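Local coordinates for oligopeptide-binding protein oppA (PDB 3DRF), which binds extracellular oligopeptides in a voluminous cavity, as the receptor of the OppABCDF ABC transporter that takes them up, at residues D391-N396 and R402-K407; T161-D164 and K169-K172; N347-G352 and D419-T424; E478-D483 and D507-K512. One frame throughout, in Å; residues are numbered along the deposited sequence.

Contact 1 of 4, residues D391-N396 and R402-K407; sequences DGWKLN and REKDGK
The K404 chain sets out extended (chi1 -179°) and bends at chi3 (-81°), which draws its methylenes across the indole of W393 and sends its ammonium on to D391. K404 CB sits over the six-membered ring of W393 as a CH-pi contact, 3.5 Å from the centroid, and K404 CE passes over the pyrrole end, 3.4 Å from W393 NE1. Beyond it, K404 NZ lies 2.9 Å from D391 O, nearly in line with the carbonyl, and 3.2 Å from D391 OD2 in a salt bridge that meets the carboxylate from above its plane. D329 accepts from both K404 NZ and W393 NE1, so the lysine probably offsets two neighbouring acids.

These residues form the open end of a beta hairpin, strands 394-396 and 401-404, entered from helix 381-390 through a Schellman motif with G392 at C-prime. Its hydrogen-bonded pair is K394 with E403: E403 N donates to K394 O at 3.0 Å, while the return bond is weak.

R402 runs extended from CG to NE, and its NH1 reaches W393 O at 2.8 Å within the guanidinium plane; D389, N385 and the carbonyl of I436 take its other N-H groups. An alanine in place of W393 would remove the ring under the K404 methylenes and one donor to D329, and would probably leave the lysine chain freer to turn. At the loop end, N396 ND2 donates almost straight (173°) to E403 OE2 at 2.9 Å, arriving from above the carboxylate plane.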
loop_
_atom_site.group_PDB
_atom_site.type_symbol
_atom_site.label_atom_id
_atom_site.label_comp_id
_atom_site.label_asym_id
_atom_site.label_seq_id
_atom_site.Cartn_x
_atom_site.Cartn_y
_atom_site.Cartn_z
ATOM N N ASP A 391 -32.681 -13.084 -6.158
ATOM C CA ASP A 391 -31.742 -14.178 -5.932
ATOM C C ASP A 391 -32.219 -15.208 -4.908
ATOM O O ASP A 391 -31.536 -16.052 -4.554
ATOM C CB ASP A 391 -30.346 -13.604 -5.527
ATOM C CG ASP A 391 -29.223 -14.586 -5.698
ATOM O OD1 ASP A 391 -29.127 -15.219 -6.700
ATOM O OD2 ASP A 391 -28.514 -14.801 -4.753
ATOM N N GLY A 392 -33.452 -15.107 -4.465
ATOM C CA GLY A 392 -34.001 -16.108 -3.567
ATOM C C GLY A 392 -33.694 -15.944 -2.091
ATOM O O GLY A 392 -33.834 -16.841 -1.358
ATOM N N TRP A 393 -33.180 -14.781 -1.710
ATOM C CA TRP A 393 -32.910 -14.494 -0.305
ATOM C C TRP A 393 -34.183 -13.795 0.251
ATOM O O TRP A 393 -34.251 -12.619 0.259
ATOM C CB TRP A 393 -31.635 -13.624 -0.188
ATOM C CG TRP A 393 -30.349 -14.395 -0.369
ATOM C CD1 TRP A 393 -29.591 -14.488 -1.498
ATOM C CD2 TRP A 393 -29.738 -15.240 0.601
ATOM N NE1 TRP A 393 -28.547 -15.335 -1.285
ATOM C CE2 TRP A 393 -28.589 -15.818 -0.013
ATOM C CE3 TRP A 393 -30.055 -15.591 1.913
ATOM C CZ2 TRP A 393 -27.761 -16.678 0.640
ATOM C CZ3 TRP A 393 -29.226 -16.460 2.575
ATOM C CH2 TRP A 393 -28.066 -16.996 1.918
ATOM N N LYS A 394 -35.145 -14.607 0.669
ATOM C CA LYS A 394 -36.472 -14.121 1.058
ATOM C C LYS A 394 -36.481 -13.612 2.476
ATOM O O LYS A 394 -35.968 -14.223 3.340
ATOM C CB LYS A 394 -37.445 -15.289 0.928
ATOM C CG LYS A 394 -38.905 -14.916 1.266
ATOM C CD LYS A 394 -39.849 -16.146 0.953
ATOM C CE LYS A 394 -41.207 -15.992 1.692
ATOM N NZ LYS A 394 -41.978 -14.826 1.226
ATOM N N LEU A 395 -37.079 -12.480 2.656
ATOM C CA LEU A 395 -37.214 -11.899 3.974
ATOM C C LEU A 395 -38.111 -12.703 4.929
ATOM O O LEU A 395 -39.231 -12.998 4.639
ATOM C CB LEU A 395 -37.765 -10.476 3.816
ATOM C CG LEU A 395 -37.801 -9.608 5.055
ATOM C CD1 LEU A 395 -36.364 -9.270 5.574
ATOM C CD2 LEU A 395 -38.448 -8.302 4.705
ATOM N N ASN A 396 -37.569 -13.031 6.082
ATOM C CA ASN A 396 -38.360 -13.544 7.185
ATOM C C ASN A 396 -38.886 -12.343 7.964
ATOM O O ASN A 396 -38.151 -11.666 8.654
ATOM C CB ASN A 396 -37.486 -14.448 8.079
ATOM C CG ASN A 396 -38.257 -15.083 9.233
ATOM O OD1 ASN A 396 -39.243 -14.602 9.695
ATOM N ND2 ASN A 396 -37.759 -16.176 9.696
ATOM N N ARG A 402 -33.128 -11.973 5.965
ATOM C CA ARG A 402 -33.347 -12.864 4.827
ATOM C C ARG A 402 -32.745 -14.245 5.003
ATOM O O ARG A 402 -31.829 -14.402 5.760
ATOM C CB ARG A 402 -32.799 -12.213 3.558
ATOM C CG ARG A 402 -33.558 -10.890 3.158
ATOM C CD ARG A 402 -32.829 -10.225 1.989
ATOM N NE ARG A 402 -33.481 -8.961 1.607
ATOM C CZ ARG A 402 -34.551 -8.865 0.833
ATOM N NH1 ARG A 402 -35.039 -9.947 0.302
ATOM N NH2 ARG A 402 -35.051 -7.698 0.504
ATOM N N GLU A 403 -33.336 -15.211 4.294
ATOM C CA GLU A 403 -32.940 -16.614 4.372
ATOM C C GLU A 403 -33.056 -17.249 2.971
ATOM O O GLU A 403 -33.841 -16.863 2.190
ATOM C CB GLU A 403 -33.871 -17.384 5.319
ATOM C CG GLU A 403 -33.988 -16.827 6.743
ATOM C CD GLU A 403 -34.962 -17.601 7.613
ATOM O OE1 GLU A 403 -35.424 -18.624 7.137
ATOM O OE2 GLU A 403 -35.189 -17.195 8.689
ATOM N N LYS A 404 -32.248 -18.270 2.741
ATOM C CA LYS A 404 -32.300 -19.055 1.525
ATOM C C LYS A 404 -32.162 -20.515 1.926
ATOM O O LYS A 404 -31.146 -20.893 2.454
ATOM C CB LYS A 404 -31.194 -18.657 0.560
ATOM C CG LYS A 404 -31.257 -19.470 -0.771
ATOM C CD LYS A 404 -30.094 -19.187 -1.677
ATOM C CE LYS A 404 -30.355 -17.914 -2.436
ATOM N NZ LYS A 404 -29.393 -17.683 -3.601
ATOM N N ASP A 405 -33.212 -21.289 1.685
ATOM C CA ASP A 405 -33.284 -22.690 2.059
ATOM C C ASP A 405 -32.856 -22.897 3.498
ATOM O O ASP A 405 -32.062 -23.764 3.783
ATOM C CB ASP A 405 -32.415 -23.529 1.121
ATOM C CG ASP A 405 -32.722 -25.044 1.239
ATOM O OD1 ASP A 405 -33.863 -25.449 1.583
ATOM O OD2 ASP A 405 -31.772 -25.801 1.020
ATOM N N GLY A 406 -33.400 -22.104 4.397
ATOM C CA GLY A 406 -33.073 -22.165 5.804
ATOM C C GLY A 406 -31.776 -21.486 6.292
ATOM O O GLY A 406 -31.644 -21.312 7.459
ATOM N N LYS A 407 -30.841 -21.182 5.404
ATOM C CA LYS A 407 -29.592 -20.449 5.769
ATOM C C LYS A 407 -29.938 -18.967 6.037
ATOM O O LYS A 407 -30.486 -18.346 5.205
ATOM C CB LYS A 407 -28.570 -20.565 4.618
ATOM C CG LYS A 407 -27.261 -19.759 4.736
ATOM C CD LYS A 407 -26.507 -19.806 6.054
ATOM C CE LYS A 407 -25.110 -19.119 5.895
ATOM N NZ LYS A 407 -24.118 -19.345 7.030
#

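Contact 2 of 4, residues T161-D164 and K169-K172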
loop_
_atom_site.group_PDB
_atom_site.type_symbol
_atom_site.label_atom_id
_atom_site.label_comp_id
_atom_site.label_asym_id
_atom_site.label_seq_id
_atom_site.Cartn_x
_atom_site.Cartn_y
_atom_site.Cartn_z
ATOM N N THR A 161 21.880 -10.442 -13.805
ATOM C CA THR A 161 23.321 -10.628 -13.961
ATOM C C THR A 161 24.052 -9.293 -13.710
ATOM O O THR A 161 23.465 -8.234 -13.603
ATOM C CB THR A 161 23.666 -11.220 -15.368
ATOM O OG1 THR A 161 23.190 -10.334 -16.402
ATOM C CG2 THR A 161 23.078 -12.639 -15.575
ATOM N N PHE A 162 25.368 -9.425 -13.623
ATOM C CA PHE A 162 26.221 -8.332 -13.140
ATOM C C PHE A 162 27.361 -8.062 -14.125
ATOM O O PHE A 162 28.401 -8.688 -14.038
ATOM C CB PHE A 162 26.793 -8.666 -11.759
ATOM C CG PHE A 162 25.736 -9.190 -10.788
ATOM C CD1 PHE A 162 24.705 -8.380 -10.367
ATOM C CD2 PHE A 162 25.772 -10.491 -10.331
ATOM C CE1 PHE A 162 23.775 -8.840 -9.451
ATOM C CE2 PHE A 162 24.822 -10.961 -9.444
ATOM C CZ PHE A 162 23.840 -10.109 -9.002
ATOM N N PRO A 163 27.177 -7.101 -15.018
ATOM C CA PRO A 163 28.193 -6.820 -16.036
ATOM C C PRO A 163 29.548 -6.417 -15.466
ATOM O O PRO A 163 30.487 -6.588 -16.175
ATOM C CB PRO A 163 27.586 -5.670 -16.827
ATOM C CG PRO A 163 26.097 -5.765 -16.630
ATOM C CD PRO A 163 25.910 -6.355 -15.266
ATOM N N ASP A 164 29.630 -5.897 -14.246
ATOM C CA ASP A 164 30.936 -5.565 -13.622
ATOM C C ASP A 164 31.082 -6.312 -12.302
ATOM O O ASP A 164 31.711 -5.854 -11.414
ATOM C CB ASP A 164 31.112 -4.044 -13.492
ATOM C CG ASP A 164 32.568 -3.644 -13.123
ATOM O OD1 ASP A 164 33.520 -4.324 -13.493
ATOM O OD2 ASP A 164 32.677 -2.633 -12.420
ATOM N N LYS A 169 28.860 -2.006 -9.811
ATOM C CA LYS A 169 27.761 -1.039 -9.646
ATOM C C LYS A 169 26.609 -1.223 -10.660
ATOM O O LYS A 169 25.689 -0.480 -10.646
ATOM C CB LYS A 169 28.350 0.400 -9.727
ATOM C CG LYS A 169 29.295 0.773 -8.589
ATOM C CD LYS A 169 28.530 1.047 -7.303
ATOM C CE LYS A 169 29.557 1.372 -6.159
ATOM N NZ LYS A 169 28.869 2.012 -5.007
ATOM N N VAL A 170 26.723 -2.245 -11.491
ATOM C CA VAL A 170 25.766 -2.437 -12.618
ATOM C C VAL A 170 25.021 -3.767 -12.499
ATOM O O VAL A 170 25.568 -4.771 -12.237
ATOM C CB VAL A 170 26.506 -2.358 -13.997
ATOM C CG1 VAL A 170 25.489 -2.421 -15.186
ATOM C CG2 VAL A 170 27.396 -1.076 -14.087
ATOM N N ILE A 171 23.715 -3.687 -12.707
ATOM C CA ILE A 171 22.840 -4.858 -12.747
ATOM C C ILE A 171 21.993 -4.849 -14.033
ATOM O O ILE A 171 21.388 -3.903 -14.358
ATOM C CB ILE A 171 21.857 -4.893 -11.536
ATOM C CG1 ILE A 171 22.611 -4.569 -10.224
ATOM C CG2 ILE A 171 21.257 -6.337 -11.452
ATOM C CD1 ILE A 171 22.431 -3.052 -9.751
ATOM N N LYS A 172 22.015 -5.960 -14.734
ATOM C CA LYS A 172 21.140 -6.185 -15.889
ATOM C C LYS A 172 19.992 -7.101 -15.473
ATOM O O LYS A 172 20.196 -8.180 -14.979
ATOM C CB LYS A 172 21.919 -6.898 -17.013
ATOM C CG LYS A 172 21.105 -7.187 -18.284
ATOM C CD LYS A 172 21.963 -8.020 -19.310
ATOM C CE LYS A 172 21.077 -9.070 -20.008
ATOM N NZ LYS A 172 21.876 -9.877 -21.011
HETATM O O HOH W 1 20.493 -10.560 -17.042
HETATM O O HOH W 2 23.670 -11.264 -19.176
HETATM O O HOH W 3 28.222 -5.043 -11.805
HETATM O O HOH W 4 30.807 -0.989 -11.667
#
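The ring of F162 turns an edge to V170 O, which lies near the ring plane, while I171 CG2 comes obliquely to F162 CE1 at 4.1 Å. F162 and I171 run side by side, and both also pack on helix 116-127, touching A116. The other ring, that of P163, crosses the V170 side chain at about a right angle: P163 CG touches V170 CG1 at 3.7 Å and P163 CD approaches V170 O at 3.4 Å.

F162 and I171 thus pack on one side and P163 and V170 on the other; beside them the backbones pair directly. T161 and K172 form an antiparallel hydrogen-bonded pair, with T161 N to K172 O at 3.1 Å and K172 N to T161 O at 2.9 Å. This joins the short edge strand 160-161 to strand 170-174 in a four-stranded antiparallel sheet. The T161 hydroxyl stands between the backbone N and the carbonyl carbon (chi1 59°), facing the K172 chain, where one water links T161 OG1 to K172 O and a second links it to K172 NZ.

Past P163 the two chains diverge. One water accepts from D164 N and donates to V170 O at 2.7 Å; another donates to D164 OD2 at 2.6 Å and accepts from K169 N. This is consistent with a solvated connection at the sheet's margin, where water supplies partners for D164 N, V170 O and K169 N after direct pairing stops.

Contact 3 of 4, residues N347-G352 and D419-T424; sequences NKFSNG and DANAET
A small surface contact joins the C-terminal end of helix 342-349 to the turn that leads into helix 422-435, and it is made by packing alone, with no hydrogen bond between the two segments. Its centre is F349, whose ring is met on one face by N421. N421 CB lies over that face in a CH-pi contact, 4.1 Å from the F349 centroid and 27° off the normal. The N421 amide continues past the CD1-CE1 rim, its plane 36° from that of the ring, with N421 ND2 3.2 Å from F349 CD1 and N421 CG 3.5 Å from F349 CE1. On the opposite face the ring is covered by its own helix neighbour, K348 CG standing over the centre, so the phenyl lies between two aliphatic groups. T424 CG2, one turn further on, touches F349 CZ at 4.2 Å, its side chain crossing the ring's direction at about a right angle.

N421 is presented by a capped turn. N421 N donates to D419 OD1 at 2.9 Å, meeting the carboxylate from above its plane, and residues D419 to A422 form a type I turn closed by A422 N to D419 O.

Both segments also meet the loop between strand 274-276 and helix 283-287: D419 OD2 bonds to S281, and N351 ND2 to the carbonyl of S280, while the N351 side chain packs on Y283 and K284 of that helix.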
loop_
_atom_site.group_PDB
_atom_site.type_symbol
_atom_site.label_atom_id
_atom_site.label_comp_id
_atom_site.label_asym_id
_atom_site.label_seq_id
_atom_site.Cartn_x
_atom_site.Cartn_y
_atom_site.Cartn_z
ATOM N N ASN A 347 -19.842 13.202 3.978
ATOM C CA ASN A 347 -20.427 14.553 4.217
ATOM C C ASN A 347 -20.403 14.889 5.711
ATOM O O ASN A 347 -20.071 15.966 6.073
ATOM C CB ASN A 347 -21.871 14.642 3.643
ATOM C CG ASN A 347 -21.910 14.614 2.124
ATOM O OD1 ASN A 347 -20.954 14.818 1.494
ATOM N ND2 ASN A 347 -23.073 14.376 1.575
ATOM N N LYS A 348 -20.737 13.928 6.547
ATOM C CA LYS A 348 -20.828 14.149 7.993
ATOM C C LYS A 348 -19.474 14.300 8.677
ATOM O O LYS A 348 -19.351 15.064 9.581
ATOM C CB LYS A 348 -21.572 12.979 8.628
ATOM C CG LYS A 348 -21.737 13.133 10.179
ATOM C CD LYS A 348 -22.814 12.150 10.730
ATOM C CE LYS A 348 -22.951 12.242 12.267
ATOM N NZ LYS A 348 -23.925 11.250 12.680
ATOM N N PHE A 349 -18.487 13.529 8.239
ATOM C CA PHE A 349 -17.245 13.388 9.009
ATOM C C PHE A 349 -15.966 13.861 8.341
ATOM O O PHE A 349 -15.045 14.125 9.033
ATOM C CB PHE A 349 -17.036 11.914 9.444
ATOM C CG PHE A 349 -18.118 11.347 10.350
ATOM C CD1 PHE A 349 -18.217 11.751 11.683
ATOM C CD2 PHE A 349 -18.997 10.372 9.898
ATOM C CE1 PHE A 349 -19.168 11.225 12.486
ATOM C CE2 PHE A 349 -19.940 9.847 10.717
ATOM C CZ PHE A 349 -20.004 10.266 12.033
ATOM N N SER A 350 -15.882 13.889 7.014
ATOM C CA SER A 350 -14.552 13.994 6.337
ATOM C C SER A 350 -14.069 15.431 6.048
ATOM O O SER A 350 -13.039 15.610 5.476
ATOM C CB SER A 350 -14.496 13.159 5.032
ATOM O OG SER A 350 -15.025 13.885 3.941
ATOM N N ASN A 351 -14.867 16.439 6.399
ATOM C CA ASN A 351 -14.462 17.848 6.158
ATOM C C ASN A 351 -14.075 18.128 4.716
ATOM O O ASN A 351 -13.194 18.867 4.446
ATOM C CB ASN A 351 -13.355 18.268 7.138
ATOM C CG ASN A 351 -13.840 18.258 8.524
ATOM O OD1 ASN A 351 -14.824 18.893 8.820
ATOM N ND2 ASN A 351 -13.213 17.532 9.366
ATOM N N GLY A 352 -14.788 17.475 3.801
ATOM C CA GLY A 352 -14.549 17.665 2.380
ATOM C C GLY A 352 -13.353 16.924 1.779
ATOM O O GLY A 352 -13.156 17.026 0.603
ATOM N N ASP A 419 -10.449 6.535 14.090
ATOM C CA ASP A 419 -10.606 7.749 14.899
ATOM C C ASP A 419 -11.833 7.636 15.790
ATOM O O ASP A 419 -12.426 6.607 15.917
ATOM C CB ASP A 419 -10.663 9.015 13.990
ATOM C CG ASP A 419 -11.912 9.097 13.101
ATOM O OD1 ASP A 419 -12.854 8.384 13.298
ATOM O OD2 ASP A 419 -11.902 9.921 12.174
ATOM N N ALA A 420 -12.154 8.741 16.454
ATOM C CA ALA A 420 -13.250 8.730 17.423
ATOM C C ALA A 420 -14.629 8.394 16.821
ATOM O O ALA A 420 -15.494 8.082 17.509
ATOM C CB ALA A 420 -13.320 10.081 18.165
ATOM N N ASN A 421 -14.739 8.485 15.509
ATOM C CA ASN A 421 -15.991 8.168 14.832
ATOM C C ASN A 421 -16.092 6.740 14.258
ATOM O O ASN A 421 -17.121 6.360 13.703
ATOM C CB ASN A 421 -16.233 9.149 13.692
ATOM C CG ASN A 421 -16.133 10.611 14.138
ATOM O OD1 ASN A 421 -16.693 10.968 15.122
ATOM N ND2 ASN A 421 -15.518 11.410 13.327
ATOM N N ALA A 422 -15.014 5.962 14.365
ATOM C CA ALA A 422 -14.976 4.657 13.690
ATOM C C ALA A 422 -16.072 3.696 14.165
ATOM O O ALA A 422 -16.662 3.026 13.389
ATOM C CB ALA A 422 -13.564 4.019 13.848
ATOM N N GLU A 423 -16.348 3.669 15.459
ATOM C CA GLU A 423 -17.416 2.800 15.984
ATOM C C GLU A 423 -18.796 3.229 15.434
ATOM O O GLU A 423 -19.563 2.409 14.992
ATOM C CB GLU A 423 -17.481 2.835 17.531
ATOM C CG GLU A 423 -16.292 2.386 18.280
ATOM C CD GLU A 423 -16.427 0.979 18.760
ATOM O OE1 GLU A 423 -17.426 0.280 18.425
ATOM O OE2 GLU A 423 -15.456 0.641 19.449
ATOM N N THR A 424 -19.022 4.519 15.456
ATOM C CA THR A 424 -20.259 5.112 14.951
ATOM C C THR A 424 -20.461 4.749 13.464
ATOM O O THR A 424 -21.494 4.335 13.048
ATOM C CB THR A 424 -20.229 6.654 15.133
ATOM O OG1 THR A 424 -20.212 6.940 16.537
ATOM C CG2 THR A 424 -21.475 7.299 14.542
#

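Contact 4 of 4, residues E478-D483 and D507-K512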
loop_
_atom_site.group_PDB
_atom_site.type_symbol
_atom_site.label_atom_id
_atom_site.label_comp_id
_atom_site.label_asym_id
_atom_site.label_seq_id
_atom_site.Cartn_x
_atom_site.Cartn_y
_atom_site.Cartn_z
ATOM N N GLU A 478 2.342 3.986 -9.948
ATOM C CA GLU A 478 1.988 3.627 -11.329
ATOM C C GLU A 478 0.632 2.907 -11.217
ATOM O O GLU A 478 0.464 2.121 -10.325
ATOM C CB GLU A 478 3.095 2.711 -11.883
ATOM C CG GLU A 478 3.174 2.673 -13.432
ATOM C CD GLU A 478 2.064 1.842 -14.085
ATOM O OE1 GLU A 478 1.631 0.869 -13.453
ATOM O OE2 GLU A 478 1.690 2.226 -15.140
ATOM N N PRO A 479 -0.283 3.169 -12.120
ATOM C CA PRO A 479 -1.683 2.735 -11.846
ATOM C C PRO A 479 -2.063 1.218 -11.934
ATOM O O PRO A 479 -3.111 0.862 -11.495
ATOM C CB PRO A 479 -2.514 3.544 -12.869
ATOM C CG PRO A 479 -1.522 3.908 -13.953
ATOM C CD PRO A 479 -0.240 4.194 -13.187
ATOM N N SER A 480 -1.206 0.401 -12.532
ATOM C CA SER A 480 -1.476 -1.049 -12.584
ATOM C C SER A 480 -1.683 -1.617 -11.167
ATOM O O SER A 480 -0.967 -1.309 -10.263
ATOM C CB SER A 480 -0.311 -1.765 -13.284
ATOM O OG SER A 480 -0.686 -3.145 -13.397
ATOM N N GLN A 481 -2.700 -2.444 -11.056
ATOM C CA GLN A 481 -3.057 -3.084 -9.783
ATOM C C GLN A 481 -2.765 -4.586 -9.740
ATOM O O GLN A 481 -3.292 -5.276 -8.943
ATOM C CB GLN A 481 -4.511 -2.773 -9.384
ATOM C CG GLN A 481 -4.674 -1.213 -9.257
ATOM C CD GLN A 481 -6.031 -0.829 -8.683
ATOM O OE1 GLN A 481 -7.010 -1.561 -8.777
ATOM N NE2 GLN A 481 -6.083 0.336 -8.105
ATOM N N GLN A 482 -1.850 -5.048 -10.589
ATOM C CA GLN A 482 -1.316 -6.427 -10.480
ATOM C C GLN A 482 -0.867 -6.742 -9.080
ATOM O O GLN A 482 -1.076 -7.825 -8.649
ATOM C CB GLN A 482 -0.091 -6.635 -11.422
ATOM C CG GLN A 482 -0.458 -6.578 -12.962
ATOM C CD GLN A 482 -0.947 -7.937 -13.485
ATOM O OE1 GLN A 482 -1.259 -8.799 -12.759
ATOM N NE2 GLN A 482 -1.042 -8.062 -14.785
ATOM N N ASP A 483 -0.248 -5.776 -8.390
ATOM C CA ASP A 483 0.369 -6.099 -7.091
ATOM C C ASP A 483 -0.669 -6.065 -5.937
ATOM O O ASP A 483 -0.363 -6.415 -4.862
ATOM C CB ASP A 483 1.587 -5.178 -6.858
ATOM C CG ASP A 483 2.769 -5.489 -7.825
ATOM O OD1 ASP A 483 2.720 -6.432 -8.533
ATOM O OD2 ASP A 483 3.695 -4.717 -7.731
ATOM N N ASP A 507 -4.129 -7.421 -19.678
ATOM C CA ASP A 507 -4.348 -6.551 -20.875
ATOM C C ASP A 507 -3.802 -5.126 -20.637
ATOM O O ASP A 507 -3.220 -4.552 -21.514
ATOM C CB ASP A 507 -5.833 -6.587 -21.275
ATOM C CG ASP A 507 -6.060 -6.149 -22.703
ATOM O OD1 ASP A 507 -5.261 -6.498 -23.553
ATOM O OD2 ASP A 507 -7.041 -5.527 -22.950
ATOM N N ILE A 508 -4.014 -4.596 -19.431
ATOM C CA ILE A 508 -3.527 -3.263 -19.040
ATOM C C ILE A 508 -2.005 -3.122 -19.221
ATOM O O ILE A 508 -1.506 -2.088 -19.566
ATOM C CB ILE A 508 -3.992 -2.968 -17.598
ATOM C CG1 ILE A 508 -5.488 -2.560 -17.618
ATOM C CG2 ILE A 508 -3.087 -1.900 -16.924
ATOM C CD1 ILE A 508 -6.178 -2.647 -16.198
ATOM N N ASP A 509 -1.318 -4.223 -18.975
ATOM C CA ASP A 509 0.164 -4.204 -19.008
ATOM C C ASP A 509 0.735 -4.935 -20.217
ATOM O O ASP A 509 1.884 -5.132 -20.306
ATOM C CB ASP A 509 0.781 -4.778 -17.675
ATOM C CG ASP A 509 0.507 -3.909 -16.465
ATOM O OD1 ASP A 509 0.267 -2.744 -16.627
ATOM O OD2 ASP A 509 0.498 -4.463 -15.404
ATOM N N SER A 510 -0.109 -5.297 -21.166
ATOM C CA SER A 510 0.314 -5.998 -22.368
ATOM C C SER A 510 1.062 -5.072 -23.372
ATOM O O SER A 510 1.035 -3.882 -23.274
ATOM C CB SER A 510 -0.925 -6.617 -23.068
ATOM O OG SER A 510 -1.708 -5.658 -23.734
ATOM N N ALA A 511 1.693 -5.752 -24.336
ATOM C CA ALA A 511 2.368 -5.065 -25.458
ATOM C C ALA A 511 1.383 -4.181 -26.239
ATOM O O ALA A 511 1.744 -3.154 -26.639
ATOM C CB ALA A 511 3.058 -6.120 -26.405
ATOM N N LYS A 512 0.110 -4.609 -26.318
ATOM C CA LYS A 512 -0.902 -3.766 -26.992
ATOM C C LYS A 512 -1.126 -2.443 -26.247
ATOM O O LYS A 512 -1.399 -1.466 -26.836
ATOM C CB LYS A 512 -2.236 -4.531 -27.126
ATOM C CG LYS A 512 -2.144 -5.706 -28.132
ATOM C CD LYS A 512 -3.480 -6.565 -28.149
ATOM C CE LYS A 512 -3.286 -7.853 -28.931
ATOM N NZ LYS A 512 -4.559 -8.586 -29.147
#
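E478 prepares S480 for its reach across to D509: E478 OE1 accepts from S480 N at 3.0 Å and holds the turn through P479, whose ring packs on F365, F368 and F523. S480 follows with its hydroxyl anti to the backbone N (chi1 -175°), and S480 OG donates to D509 OD2 at 2.7 Å, using the syn lone pair. Q481 occupies the N-cap position before helix 482-485, its side-chain amide bonded to Y526 and to the carbonyl of L360. Q482 bends at chi2 and lays its CG against D509 OD2 at 3.4 Å, while its polar end turns to N506. D483 bonds to T137 and S139 and packs against the bound peptide.

D509 is buried and well supplied: OD2 also accepts from Y189, and OD1 forms a salt bridge with R519. Were D509 an alanine, the S480 and Y189 hydroxyls would probably lose their shared acceptor and R519 a carboxylate partner. R519 pairs with E478 as well, so two acids whose nearest charged oxygens, E478 OE1 and D509 OD1, are 5.0 Å apart share one guanidinium, which is likely to stabilise both as buried anions.

How the contacts relate
The four contacts are separate, none touching another. Contacts 1 and 2 are farthest apart, their centres about 63 Å from each other on opposite sides of the chain's centre, and both are strand pairings at the surface. Contact 1 is nested within the loop closed by contact 3, yet their nearest atoms are about 21 Å apart. Contact 4, whose centre is about 17 Å from that of the chain, is the buried member and the one with a residue against the bound peptide of this closed form. The centres of contacts 2 and 4 are about 27 Å apart. Those of contacts 3 and 4 are about 34 Å apart, and those of contacts 1 and 4 about 40 Å.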